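Serine-pyruvate aminotransferase (AgxT) (Sulfolobus solfataricus, PDB 3ZRP) probably transfers the amino group of L-serine to pyruvate, using pyridoxal 5'-phosphate as cofactor, as a class-V aminotransferase. Local coordinates at residues Y54-I59 / L199-P204; K79-S84 / K129-T134; G111-P116 / V142-K147; I160-V165 / W178-Y183. All blocks are in the same frame, centred on the assembly; numbering follows the deposited sequence.

Contact 1 of 4, residues Y54-I59 / L199-P204; sequences YQPLII and LLLLSP
At one border of the mixed seven-stranded sheet, the edge strand 55-60 pairs antiparallel with strand 197-202, the axes of the short segments lying 4.6 Å apart at 162°. Gln55 and Leu202 form one hydrogen-bonded pair, with Gln55 N to Leu202 O at 2.8 Å and a return bond from Leu202 N to Gln55 O. Leu57 and Leu200 form the next, Leu57 N reaching Leu200 O at 2.8 Å. Pro56, which has no N-H to give, sits opposite Leu201 in a non-hydrogen-bonded pair.

Side chains alternate between the two faces. Pro56, Leu201, Ile58 and Leu199 share the face that helix 31-48 packs against, where Ile58 CG1 lies 4.1 Å from Leu199 CG in the conformer given. Leu201 CG is anti to the backbone N (chi1 -176°), and from there its CD1 reaches Tyr54 CB at 3.8 Å. On the other face, Leu57 CD1 meets Leu202 CD1 at 3.9 Å, and Ile59 CD1 meets Leu200 CD1 at the same distance, near helices 63-69 and 223-234.

Beyond the ladder, one face of the Tyr54 ring receives two CH-pi contacts, from Ser203 CA and Pro204 CD, each 4.0 Å from the centroid and offset toward the rim. Ser203 is the N-cap of helix 204-212; its OG bonds Ala206 N and Asp181 OD1. The antiparallel strand 197-202 beside parallel neighbours is characteristic of the large domain of fold-type I PLP enzymes.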
loop_
_atom_site.group_PDB
_atom_site.type_symbol
_atom_site.label_atom_id
_atom_site.label_comp_id
_atom_site.label_asym_id
_atom_site.label_seq_id
_atom_site.Cartn_x
_atom_site.Cartn_y
_atom_site.Cartn_z
ATOM N N TYR A 54 17.879 16.103 6.009
ATOM C CA TYR A 54 17.449 14.964 5.192
ATOM C C TYR A 54 15.938 14.804 5.284
ATOM O O TYR A 54 15.366 14.917 6.369
ATOM C CB TYR A 54 18.182 13.706 5.644
ATOM C CG TYR A 54 19.599 13.647 5.118
ATOM C CD1 TYR A 54 20.522 14.669 5.411
ATOM C CD2 TYR A 54 20.025 12.579 4.328
ATOM C CE1 TYR A 54 21.826 14.626 4.917
ATOM C CE2 TYR A 54 21.337 12.527 3.839
ATOM C CZ TYR A 54 22.221 13.556 4.139
ATOM O OH TYR A 54 23.510 13.507 3.659
ATOM N N GLN A 55 15.300 14.552 4.144
ATOM C CA GLN A 55 13.845 14.524 4.057
ATOM C C GLN A 55 13.288 13.087 4.098
ATOM O O GLN A 55 13.532 12.307 3.179
ATOM C CB GLN A 55 13.376 15.218 2.774
ATOM C CG GLN A 55 11.860 15.169 2.541
ATOM C CD GLN A 55 11.083 15.920 3.609
ATOM O OE1 GLN A 55 11.133 17.137 3.672
ATOM N NE2 GLN A 55 10.345 15.191 4.438
ATOM N N PRO A 56 12.538 12.745 5.159
ATOM C CA PRO A 56 11.883 11.417 5.180
ATOM C C PRO A 56 10.579 11.406 4.366
ATOM O O PRO A 56 9.883 12.421 4.279
ATOM C CB PRO A 56 11.589 11.203 6.663
ATOM C CG PRO A 56 11.374 12.655 7.182
ATOM C CD PRO A 56 12.376 13.469 6.435
ATOM N N LEU A 57 10.246 10.255 3.762
ATOM C CA LEU A 57 8.926 10.063 3.161
ATOM C C LEU A 57 8.427 8.655 3.498
ATOM O O LEU A 57 9.213 7.695 3.535
ATOM C CB LEU A 57 8.943 10.229 1.629
ATOM C CG LEU A 57 9.320 11.580 1.006
ATOM C CD1 LEU A 57 10.783 11.570 0.608
ATOM C CD2 LEU A 57 8.446 11.976 -0.178
ATOM N N ILE A 58 7.133 8.549 3.761
ATOM C CA ILE A 58 6.497 7.267 4.023
ATOM C C ILE A 58 5.417 7.090 2.946
ATOM O O ILE A 58 4.552 7.940 2.778
ATOM C CB ILE A 58 5.956 7.235 5.463
ATOM C CG1 ILE A 58 7.140 7.309 6.449
ATOM C CG2 ILE A 58 5.059 6.013 5.711
ATOM C CD1 ILE A 58 6.714 7.565 7.921
ATOM N N ILE A 59 5.497 6.010 2.172
ATOM C CA ILE A 59 4.576 5.851 1.024
ATOM C C ILE A 59 3.903 4.500 1.139
ATOM O O ILE A 59 4.392 3.647 1.870
ATOM C CB ILE A 59 5.305 6.003 -0.350
ATOM C CG1 ILE A 59 6.386 4.918 -0.533
ATOM C CG2 ILE A 59 5.994 7.423 -0.466
ATOM C CD1 ILE A 59 6.969 4.824 -1.982
ATOM N N LEU A 199 9.539 3.156 3.106
ATOM C CA LEU A 199 10.082 4.320 3.825
ATOM C C LEU A 199 11.368 4.805 3.183
ATOM O O LEU A 199 12.240 4.016 2.864
ATOM C CB LEU A 199 10.349 3.980 5.297
ATOM C CG LEU A 199 9.175 3.777 6.252
ATOM C CD1 LEU A 199 8.584 2.439 6.027
ATOM C CD2 LEU A 199 9.657 3.895 7.694
ATOM N N LEU A 200 11.510 6.122 3.001
ATOM C CA LEU A 200 12.674 6.648 2.278
ATOM C C LEU A 200 13.236 7.846 3.011
ATOM O O LEU A 200 12.486 8.574 3.601
ATOM C CB LEU A 200 12.292 7.057 0.833
ATOM C CG LEU A 200 11.725 5.910 -0.052
ATOM C CD1 LEU A 200 10.160 5.986 -0.133
ATOM C CD2 LEU A 200 12.322 5.907 -1.425
ATOM N N LEU A 201 14.548 7.998 2.966
ATOM C CA LEU A 201 15.237 9.213 3.491
ATOM C C LEU A 201 16.097 9.779 2.372
ATOM O O LEU A 201 16.958 9.093 1.836
ATOM C CB LEU A 201 16.081 8.859 4.706
ATOM C CG LEU A 201 16.745 10.091 5.376
ATOM C CD1 LEU A 201 15.695 10.855 6.176
ATOM C CD2 LEU A 201 17.885 9.662 6.259
ATOM N N LEU A 202 15.867 11.051 2.049
ATOM C CA LEU A 202 16.472 11.683 0.895
ATOM C C LEU A 202 17.449 12.778 1.329
ATOM O O LEU A 202 17.163 13.556 2.245
ATOM C CB LEU A 202 15.411 12.290 -0.017
ATOM C CG LEU A 202 14.888 11.429 -1.189
ATOM C CD1 LEU A 202 14.226 10.203 -0.666
ATOM C CD2 LEU A 202 13.925 12.207 -2.050
ATOM N N SER A 203 18.590 12.808 0.661
ATOM C CA SER A 203 19.588 13.854 0.865
ATOM C C SER A 203 19.101 15.182 0.281
ATOM O O SER A 203 18.176 15.209 -0.561
ATOM C CB SER A 203 20.889 13.451 0.191
ATOM O OG SER A 203 20.738 13.516 -1.210
ATOM N N PRO A 204 19.733 16.299 0.700
ATOM C CA PRO A 204 19.458 17.570 0.025
ATOM C C PRO A 204 19.575 17.495 -1.506
ATOM O O PRO A 204 18.744 18.072 -2.212
ATOM C CB PRO A 204 20.534 18.508 0.618
ATOM C CG PRO A 204 20.697 18.003 2.015
ATOM C CD PRO A 204 20.587 16.482 1.901
#

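Contact 2 of 4, residues K79-S84 / K129-T134; sequences KILVVS and KLVALT
Lys79 O takes two backbone donors, Lys129 N at 2.8 Å and Leu130 N at 3.2 Å. The first bond is the more bent, 134° at hydrogen. From here segments 79-83 and 130-134 run parallel, 16° apart, and the bonds alternate in direction: Leu81 N gives to Leu130 O, Leu81 O accepts from Ala132 N at 2.9 Å, and Val83 N gives to Ala132 O with 172° at hydrogen. Where the ladder ends, a water takes over, donating to Val83 O at 2.7 Å and accepting from Thr134 N at 2.9 Å.

The lysine amines find their partners outside the pair: Lys79 NZ bonds Glu127 O and makes a cation-pi contact with Tyr128, while Lys129 NZ forms a salt bridge with Asp78.

Between the bonds, side chains of paired residues meet. Ile80 CG2, anti to the backbone N, lies 4.0 Å from Leu130 CD2 in the conformer given, with both side chains pointing the same way. On the opposite face Val83 CG2 reaches Leu133 CD2 at 3.7 Å and also touches Val131 CG1, at 4.2 Å.

Strand 102-106 continues the sheet beyond 79-83, through backbone bonds from Ile80, Val82 and Ser84, and strand 157-163 flanks the other side. Helix 116-125 packs on the face of Leu81 and Val83, where Val119 touches both side chains.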
loop_
_atom_site.group_PDB
_atom_site.type_symbol
_atom_site.label_atom_id
_atom_site.label_comp_id
_atom_site.label_asym_id
_atom_site.label_seq_id
_atom_site.Cartn_x
_atom_site.Cartn_y
_atom_site.Cartn_z
ATOM N N LYS A 79 22.249 6.704 -16.753
ATOM C CA LYS A 79 23.037 5.487 -16.581
ATOM C C LYS A 79 23.109 5.052 -15.120
ATOM O O LYS A 79 23.462 5.825 -14.217
ATOM C CB LYS A 79 24.446 5.639 -17.164
ATOM C CG LYS A 79 24.440 5.686 -18.691
ATOM C CD LYS A 79 25.827 6.034 -19.214
ATOM C CE LYS A 79 26.792 4.853 -19.087
ATOM N NZ LYS A 79 28.200 5.322 -18.978
ATOM N N ILE A 80 22.740 3.800 -14.924
ATOM C CA ILE A 80 22.586 3.213 -13.597
ATOM C C ILE A 80 23.529 2.015 -13.479
ATOM O O ILE A 80 23.573 1.133 -14.360
ATOM C CB ILE A 80 21.113 2.713 -13.359
ATOM C CG1 ILE A 80 20.116 3.878 -13.452
ATOM C CG2 ILE A 80 20.999 1.926 -12.014
ATOM C CD1 ILE A 80 18.646 3.410 -13.531
ATOM N N LEU A 81 24.231 1.972 -12.359
ATOM C CA LEU A 81 25.010 0.791 -11.938
ATOM C C LEU A 81 24.371 0.135 -10.701
ATOM O O LEU A 81 24.235 0.766 -9.650
ATOM C CB LEU A 81 26.455 1.191 -11.615
ATOM C CG LEU A 81 27.339 0.002 -11.188
ATOM C CD1 LEU A 81 27.627 -0.941 -12.348
ATOM C CD2 LEU A 81 28.624 0.515 -10.530
ATOM N N VAL A 82 23.953 -1.110 -10.866
ATOM C CA VAL A 82 23.411 -1.924 -9.764
ATOM C C VAL A 82 24.466 -2.901 -9.255
ATOM O O VAL A 82 25.027 -3.694 -10.016
ATOM C CB VAL A 82 22.193 -2.735 -10.232
ATOM C CG1 VAL A 82 21.672 -3.647 -9.076
ATOM C CG2 VAL A 82 21.107 -1.793 -10.717
ATOM N N VAL A 83 24.709 -2.850 -7.954
ATOM C CA VAL A 83 25.627 -3.783 -7.284
ATOM C C VAL A 83 24.773 -4.851 -6.599
ATOM O O VAL A 83 24.263 -4.618 -5.504
ATOM C CB VAL A 83 26.480 -3.023 -6.256
ATOM C CG1 VAL A 83 27.463 -3.985 -5.585
ATOM C CG2 VAL A 83 27.294 -1.855 -6.974
ATOM N N SER A 84 24.590 -5.988 -7.271
ATOM C CA SER A 84 23.680 -7.040 -6.843
ATOM C C SER A 84 24.345 -8.317 -6.304
ATOM O O SER A 84 25.032 -9.049 -7.039
ATOM C CB SER A 84 22.792 -7.446 -8.001
ATOM O OG SER A 84 22.016 -8.568 -7.628
ATOM N N LYS A 129 25.057 7.955 -13.427
ATOM C CA LYS A 129 24.203 8.896 -12.696
ATOM C C LYS A 129 23.865 8.348 -11.299
ATOM O O LYS A 129 23.928 9.067 -10.298
ATOM C CB LYS A 129 22.928 9.142 -13.527
ATOM C CG LYS A 129 21.656 9.648 -12.815
ATOM C CD LYS A 129 21.692 11.122 -12.527
ATOM C CE LYS A 129 20.314 11.642 -12.103
ATOM N NZ LYS A 129 19.516 12.178 -13.270
ATOM N N LEU A 130 23.547 7.063 -11.247
ATOM C CA LEU A 130 23.042 6.445 -10.026
ATOM C C LEU A 130 23.651 5.072 -9.772
ATOM O O LEU A 130 23.732 4.232 -10.683
ATOM C CB LEU A 130 21.506 6.339 -10.084
ATOM C CG LEU A 130 20.813 5.853 -8.816
ATOM C CD1 LEU A 130 19.578 6.704 -8.549
ATOM C CD2 LEU A 130 20.441 4.350 -8.933
ATOM N N VAL A 131 24.059 4.850 -8.519
ATOM C CA VAL A 131 24.525 3.552 -8.069
ATOM C C VAL A 131 23.555 3.006 -7.007
ATOM O O VAL A 131 23.235 3.693 -6.043
ATOM C CB VAL A 131 25.977 3.621 -7.490
ATOM C CG1 VAL A 131 26.419 2.224 -7.037
ATOM C CG2 VAL A 131 26.931 4.191 -8.553
ATOM N N ALA A 132 23.105 1.770 -7.211
ATOM C CA ALA A 132 22.198 1.090 -6.294
ATOM C C ALA A 132 22.918 -0.020 -5.546
ATOM O O ALA A 132 23.511 -0.934 -6.167
ATOM C CB ALA A 132 20.963 0.497 -7.060
ATOM N N LEU A 133 22.823 0.035 -4.215
ATOM C CA LEU A 133 23.419 -0.973 -3.331
ATOM C C LEU A 133 22.311 -1.695 -2.542
ATOM O O LEU A 133 21.223 -1.139 -2.356
ATOM C CB LEU A 133 24.373 -0.292 -2.356
ATOM C CG LEU A 133 25.485 0.636 -2.863
ATOM C CD1 LEU A 133 26.308 1.085 -1.656
ATOM C CD2 LEU A 133 26.380 -0.082 -3.860
ATOM N N THR A 134 22.591 -2.919 -2.082
ATOM C CA THR A 134 21.728 -3.611 -1.111
ATOM C C THR A 134 22.489 -3.761 0.186
ATOM O O THR A 134 23.543 -4.446 0.205
ATOM C CB THR A 134 21.361 -5.022 -1.612
ATOM O OG1 THR A 134 20.927 -4.937 -2.970
ATOM C CG2 THR A 134 20.256 -5.670 -0.736
HETATM O O HOH W 1 24.971 -4.271 -2.940
#

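Contact 3 of 4, residues G111-P116 / V142-K147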
loop_
_atom_site.group_PDB
_atom_site.type_symbol
_atom_site.label_atom_id
_atom_site.label_comp_id
_atom_site.label_asym_id
_atom_site.label_seq_id
_atom_site.Cartn_x
_atom_site.Cartn_y
_atom_site.Cartn_z
ATOM N N GLY A 111 26.600 -16.180 -3.097
ATOM C CA GLY A 111 26.724 -16.077 -1.638
ATOM C C GLY A 111 27.846 -15.191 -1.179
ATOM O O GLY A 111 28.078 -15.052 0.022
ATOM N N ASP A 112 28.573 -14.625 -2.141
ATOM C CA ASP A 112 29.652 -13.674 -1.864
ATOM C C ASP A 112 29.108 -12.253 -2.020
ATOM O O ASP A 112 27.893 -12.055 -2.105
ATOM C CB ASP A 112 30.814 -13.903 -2.859
ATOM C CG ASP A 112 32.182 -13.565 -2.272
ATOM O OD1 ASP A 112 32.405 -12.447 -1.753
ATOM O OD2 ASP A 112 33.053 -14.444 -2.323
ATOM N N TYR A 113 29.998 -11.266 -2.040
ATOM C CA TYR A 113 29.612 -9.868 -2.162
ATOM C C TYR A 113 30.607 -9.095 -3.032
ATOM O O TYR A 113 31.772 -9.472 -3.121
ATOM C CB TYR A 113 29.465 -9.205 -0.793
ATOM C CG TYR A 113 30.753 -8.970 -0.021
ATOM C CD1 TYR A 113 31.334 -9.987 0.771
ATOM C CD2 TYR A 113 31.376 -7.731 -0.052
ATOM C CE1 TYR A 113 32.526 -9.760 1.478
ATOM C CE2 TYR A 113 32.554 -7.487 0.664
ATOM C CZ TYR A 113 33.124 -8.506 1.419
ATOM O OH TYR A 113 34.287 -8.236 2.113
ATOM N N VAL A 114 30.129 -8.036 -3.686
ATOM C CA VAL A 114 30.959 -7.221 -4.582
ATOM C C VAL A 114 31.828 -6.313 -3.735
ATOM O O VAL A 114 31.324 -5.538 -2.947
ATOM C CB VAL A 114 30.087 -6.369 -5.545
ATOM C CG1 VAL A 114 30.982 -5.575 -6.506
ATOM C CG2 VAL A 114 29.151 -7.283 -6.321
ATOM N N LYS A 115 33.153 -6.403 -3.922
ATOM C CA LYS A 115 34.099 -5.649 -3.104
ATOM C C LYS A 115 34.077 -4.168 -3.440
ATOM O O LYS A 115 33.816 -3.813 -4.586
ATOM C CB LYS A 115 35.515 -6.226 -3.284
ATOM C CG LYS A 115 35.592 -7.736 -3.060
ATOM C CD LYS A 115 35.201 -8.083 -1.598
ATOM C CE LYS A 115 35.215 -9.595 -1.351
ATOM N NZ LYS A 115 34.364 -10.363 -2.300
ATOM N N PRO A 116 34.350 -3.293 -2.443
ATOM C CA PRO A 116 34.390 -1.868 -2.721
ATOM C C PRO A 116 35.308 -1.516 -3.901
ATOM O O PRO A 116 34.954 -0.648 -4.708
ATOM C CB PRO A 116 34.935 -1.275 -1.417
ATOM C CG PRO A 116 34.444 -2.216 -0.363
ATOM C CD PRO A 116 34.508 -3.564 -0.994
ATOM N N VAL A 142 23.783 -11.922 3.275
ATOM C CA VAL A 142 25.069 -11.271 3.037
ATOM C C VAL A 142 24.940 -9.752 3.143
ATOM O O VAL A 142 24.104 -9.141 2.465
ATOM C CB VAL A 142 25.615 -11.682 1.648
ATOM C CG1 VAL A 142 26.762 -10.801 1.215
ATOM C CG2 VAL A 142 26.052 -13.147 1.663
ATOM N N ARG A 143 25.747 -9.143 4.011
ATOM C CA ARG A 143 25.741 -7.696 4.223
ATOM C C ARG A 143 26.881 -7.068 3.407
ATOM O O ARG A 143 28.047 -7.467 3.533
ATOM C CB ARG A 143 25.946 -7.349 5.690
ATOM C CG ARG A 143 25.952 -5.841 6.032
ATOM C CD ARG A 143 26.262 -5.565 7.520
ATOM N NE ARG A 143 27.471 -6.288 7.885
ATOM C CZ ARG A 143 27.571 -7.235 8.811
ATOM N NH1 ARG A 143 26.536 -7.569 9.580
ATOM N NH2 ARG A 143 28.741 -7.849 8.967
ATOM N N GLU A 144 26.531 -6.095 2.573
ATOM C CA GLU A 144 27.489 -5.371 1.755
ATOM C C GLU A 144 28.110 -4.309 2.662
ATOM O O GLU A 144 27.384 -3.684 3.440
ATOM C CB GLU A 144 26.744 -4.693 0.585
ATOM C CG GLU A 144 27.633 -3.866 -0.386
ATOM C CD GLU A 144 28.549 -4.692 -1.278
ATOM O OE1 GLU A 144 28.368 -5.889 -1.484
ATOM O OE2 GLU A 144 29.520 -4.127 -1.803
ATOM N N PRO A 145 29.452 -4.095 2.571
ATOM C CA PRO A 145 30.107 -3.009 3.325
ATOM C C PRO A 145 29.877 -1.649 2.672
ATOM O O PRO A 145 30.761 -1.083 2.008
ATOM C CB PRO A 145 31.601 -3.388 3.291
ATOM C CG PRO A 145 31.763 -4.230 2.077
ATOM C CD PRO A 145 30.423 -4.948 1.863
ATOM N N VAL A 146 28.705 -1.106 2.953
ATOM C CA VAL A 146 28.227 0.091 2.286
ATOM C C VAL A 146 29.091 1.308 2.551
ATOM O O VAL A 146 29.410 2.025 1.592
ATOM C CB VAL A 146 26.698 0.338 2.524
ATOM C CG1 VAL A 146 25.885 -0.764 1.820
ATOM C CG2 VAL A 146 26.355 0.387 3.990
ATOM N N LYS A 147 29.498 1.531 3.807
ATOM C CA LYS A 147 30.388 2.643 4.125
ATOM C C LYS A 147 31.642 2.574 3.256
ATOM O O LYS A 147 31.979 3.553 2.587
ATOM C CB LYS A 147 30.737 2.674 5.611
ATOM C CG LYS A 147 31.702 3.786 6.009
ATOM C CD LYS A 147 32.110 3.686 7.479
ATOM C CE LYS A 147 32.671 2.309 7.861
ATOM N NZ LYS A 147 34.014 2.020 7.280
#
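Glu144 CG stands anti to the backbone N (chi1 180°) and the chain bends at chi2 (71°), which puts CD, and with it the acid group, beside Val114. The contact joins the loop after strand 102-106 to strand 142-143 and the start of helix 146-153, in the PLP-binding large domain. Glu144 OE2 comes within 2.6 Å of Val114 O. Two oxygens this close suggest that the acid probably holds a proton. OE1 is held by Asn85 ND2, and Asn85 OD1 takes Val114 N, so this one amide ties both segments together. Glu144 OE1 also lies at the edge of the Tyr113 ring, the carboxylate and ring planes 75° apart.

Pro145, centre of an inverse gamma turn and N-cap of helix 146-153, sets its CD 3.5 Å from Tyr113 CD2. The tyrosine hydroxyl bonds Glu295. Within the loop, in the conformer given, Lys115 NZ forms a salt bridge with Asp112 OD1 at 2.9 Å and bonds Tyr113 O, while Lys115 CE sits over one face of the Tyr113 ring, toward the rim. At the far end Val142 CG2 presses against Gly111 O at 3.2 Å, and Val142 CG1 lies 3.7 Å from Tyr113 CB.

Contact 4 of 4, residues I160-V165 / W178-Y183; sequences IVVDGV and WNVDVY. With PLP (pyridoxal-5'-phosphate), chain C.
Among the hydrogen bonds, Ile160 is held at both polar atoms by the segment opposite. Its N gives to the anti lone pair of Asp181 OD2 at 2.9 Å, and its O accepts from Asp181 N and, at 3.2 Å, from Val182 N. Val162 N then bonds Val182 O at 2.8 Å. Asp181 has further partners: OD2 in a salt bridge with Arg154, OD1 bonded to Ser203.

These bonds join strands 157-163 and 182-186 as parallel neighbours in the central sheet of the fold-type I large domain, where strand 157-163 ends at the cofactor. Asp163 OD2 lies 2.8 Å from PLP N1, the pyridine-nitrogen contact in which the aspartate of these enzymes probably stabilises a protonated ring. Asp163 OD1 meanwhile accepts from Val165 N, forming an Asx turn that helps fix the carboxylate. Val165 CG1 packs on the cofactor ring, 3.6 Å from PLP C4.

Apolar contacts lie on both faces of the pair. Val162 CB sits over the centre of the Tyr183 ring, 3.8 Å from the centroid in a CH-pi contact, with Val162 CG1 near Tyr183 CZ; Gly164 CA lies at the ring's edge. On the reverse face, in the conformer given, Val161 CG1, anti to the carbonyl carbon (chi1 -49°), meets Val182 CB at 3.7 Å.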
loop_
_atom_site.group_PDB
_atom_site.type_symbol
_atom_site.label_atom_id
_atom_site.label_comp_id
_atom_site.label_asym_id
_atom_site.label_seq_id
_atom_site.Cartn_x
_atom_site.Cartn_y
_atom_site.Cartn_z
ATOM N N ILE A 160 23.634 8.009 -4.939
ATOM C CA ILE A 160 23.778 6.659 -4.364
ATOM C C ILE A 160 22.520 6.303 -3.559
ATOM O O ILE A 160 22.088 7.074 -2.702
ATOM C CB ILE A 160 25.054 6.563 -3.475
ATOM C CG1 ILE A 160 26.318 6.871 -4.312
ATOM C CG2 ILE A 160 25.243 5.158 -2.888
ATOM C CD1 ILE A 160 27.545 7.097 -3.431
ATOM N N VAL A 161 21.938 5.153 -3.894
ATOM C CA VAL A 161 20.758 4.648 -3.214
ATOM C C VAL A 161 21.088 3.311 -2.554
ATOM O O VAL A 161 21.829 2.479 -3.119
ATOM C CB VAL A 161 19.505 4.558 -4.158
ATOM C CG1 VAL A 161 19.304 5.877 -4.924
ATOM C CG2 VAL A 161 19.592 3.376 -5.129
ATOM N N VAL A 162 20.554 3.109 -1.353
ATOM C CA VAL A 162 20.800 1.855 -0.619
ATOM C C VAL A 162 19.475 1.249 -0.213
ATOM O O VAL A 162 18.663 1.908 0.425
ATOM C CB VAL A 162 21.639 2.075 0.661
ATOM C CG1 VAL A 162 21.909 0.748 1.377
ATOM C CG2 VAL A 162 22.981 2.830 0.339
ATOM N N ASP A 163 19.244 0.006 -0.638
ATOM C CA ASP A 163 18.120 -0.772 -0.167
ATOM C C ASP A 163 18.479 -1.343 1.210
ATOM O O ASP A 163 19.265 -2.298 1.304
ATOM C CB ASP A 163 17.840 -1.882 -1.189
ATOM C CG ASP A 163 16.914 -2.994 -0.660
ATOM O OD1 ASP A 163 16.317 -2.915 0.428
ATOM O OD2 ASP A 163 16.810 -4.005 -1.366
ATOM N N GLY A 164 17.935 -0.714 2.263
ATOM C CA GLY A 164 18.042 -1.191 3.643
ATOM C C GLY A 164 16.787 -1.848 4.198
ATOM O O GLY A 164 16.544 -1.813 5.399
ATOM N N VAL A 165 16.008 -2.499 3.329
ATOM C CA VAL A 165 14.806 -3.186 3.769
ATOM C C VAL A 165 15.090 -4.210 4.907
ATOM O O VAL A 165 14.326 -4.269 5.881
ATOM C CB VAL A 165 14.071 -3.857 2.582
ATOM C CG1 VAL A 165 12.877 -4.692 3.057
ATOM C CG2 VAL A 165 13.549 -2.792 1.597
ATOM N N TRP A 178 27.608 8.889 5.838
ATOM C CA TRP A 178 28.094 8.168 4.661
ATOM C C TRP A 178 27.730 8.862 3.348
ATOM O O TRP A 178 28.212 8.452 2.292
ATOM C CB TRP A 178 27.601 6.726 4.628
ATOM C CG TRP A 178 27.907 5.906 5.844
ATOM C CD1 TRP A 178 28.903 6.126 6.774
ATOM C CD2 TRP A 178 27.261 4.687 6.230
ATOM N NE1 TRP A 178 28.871 5.152 7.741
ATOM C CE2 TRP A 178 27.872 4.253 7.439
ATOM C CE3 TRP A 178 26.198 3.936 5.695
ATOM C CZ2 TRP A 178 27.487 3.085 8.104
ATOM C CZ3 TRP A 178 25.798 2.774 6.375
ATOM C CH2 TRP A 178 26.448 2.355 7.565
ATOM N N ASN A 179 26.926 9.926 3.433
ATOM C CA ASN A 179 26.492 10.719 2.268
ATOM C C ASN A 179 25.697 9.854 1.262
ATOM O O ASN A 179 26.073 9.733 0.112
ATOM C CB ASN A 179 27.696 11.431 1.615
ATOM C CG ASN A 179 27.313 12.699 0.827
ATOM O OD1 ASN A 179 26.132 13.026 0.627
ATOM N ND2 ASN A 179 28.340 13.418 0.368
ATOM N N VAL A 180 24.616 9.236 1.734
ATOM C CA VAL A 180 23.699 8.450 0.878
ATOM C C VAL A 180 22.617 9.405 0.411
ATOM O O VAL A 180 22.186 10.291 1.165
ATOM C CB VAL A 180 23.075 7.257 1.647
ATOM C CG1 VAL A 180 22.027 6.464 0.756
ATOM C CG2 VAL A 180 24.166 6.325 2.133
ATOM N N ASP A 181 22.175 9.243 -0.833
ATOM C CA ASP A 181 21.129 10.114 -1.367
ATOM C C ASP A 181 19.712 9.620 -1.153
ATOM O O ASP A 181 18.796 10.436 -0.968
ATOM C CB ASP A 181 21.413 10.424 -2.825
ATOM C CG ASP A 181 22.716 11.172 -2.977
ATOM O OD1 ASP A 181 22.782 12.313 -2.461
ATOM O OD2 ASP A 181 23.666 10.586 -3.535
ATOM N N VAL A 182 19.538 8.293 -1.219
ATOM C CA VAL A 182 18.289 7.623 -0.822
ATOM C C VAL A 182 18.628 6.389 -0.006
ATOM O O VAL A 182 19.309 5.493 -0.474
ATOM C CB VAL A 182 17.436 7.127 -2.039
ATOM C CG1 VAL A 182 16.121 6.487 -1.530
ATOM C CG2 VAL A 182 17.123 8.273 -3.038
ATOM N N TYR A 183 18.141 6.332 1.224
ATOM C CA TYR A 183 18.275 5.131 2.043
ATOM C C TYR A 183 16.830 4.695 2.251
ATOM O O TYR A 183 15.995 5.519 2.618
ATOM C CB TYR A 183 18.988 5.448 3.389
ATOM C CG TYR A 183 19.985 4.385 3.780
ATOM C CD1 TYR A 183 19.564 3.074 4.038
ATOM C CD2 TYR A 183 21.362 4.672 3.855
ATOM C CE1 TYR A 183 20.471 2.071 4.373
ATOM C CE2 TYR A 183 22.288 3.681 4.209
ATOM C CZ TYR A 183 21.832 2.370 4.449
ATOM O OH TYR A 183 22.702 1.356 4.771
HETATM N N1 PLP C . 14.736 -5.663 -0.546
HETATM C C2 PLP C . 15.083 -6.593 0.409
HETATM C C2A PLP C . 16.525 -6.692 0.833
HETATM C C3 PLP C . 14.102 -7.424 0.994
HETATM O O3 PLP C . 14.421 -8.220 1.873
HETATM C C4 PLP C . 12.761 -7.312 0.611
HETATM C C4A PLP C . 11.717 -8.203 1.293
HETATM C C5 PLP C . 12.450 -6.365 -0.389
HETATM C C6 PLP C . 13.435 -5.523 -0.946
HETATM C C5A PLP C . 11.056 -6.156 -0.901
HETATM O O4P PLP C . 10.162 -5.590 0.061
HETATM P P PLP C . 8.585 -5.715 -0.043
HETATM O O1P PLP C . 8.142 -4.975 1.180
HETATM O O2P PLP C . 8.366 -7.190 0.022
HETATM O O3P PLP C . 8.266 -5.079 -1.350
#

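Overall arrangement
From the N terminus, 54-59 opens the widest loop, closed by 199-204 in contact 1, and the other three contacts nest inside it. Strand 79-83 waits for 129-134 to close contact 2; because 111-116 lies within that loop and its partner 142-147 beyond it, contacts 2 and 3 cross. Contact 4 opens afterwards and closes with 178-183. Contacts 1, 2 and 4 belong to one sheet: Leu133 N and O bond Val161 O and Asp163 N, linking contact 2 to contact 4, and Leu201 N meets Tyr183 O, linking 4 to 1. Contact 3 ties the loop before helix 116-125 to strand 142-143 and the start of helix 146-153; in the conformer given, Val146 packs on Leu133 and Trp178.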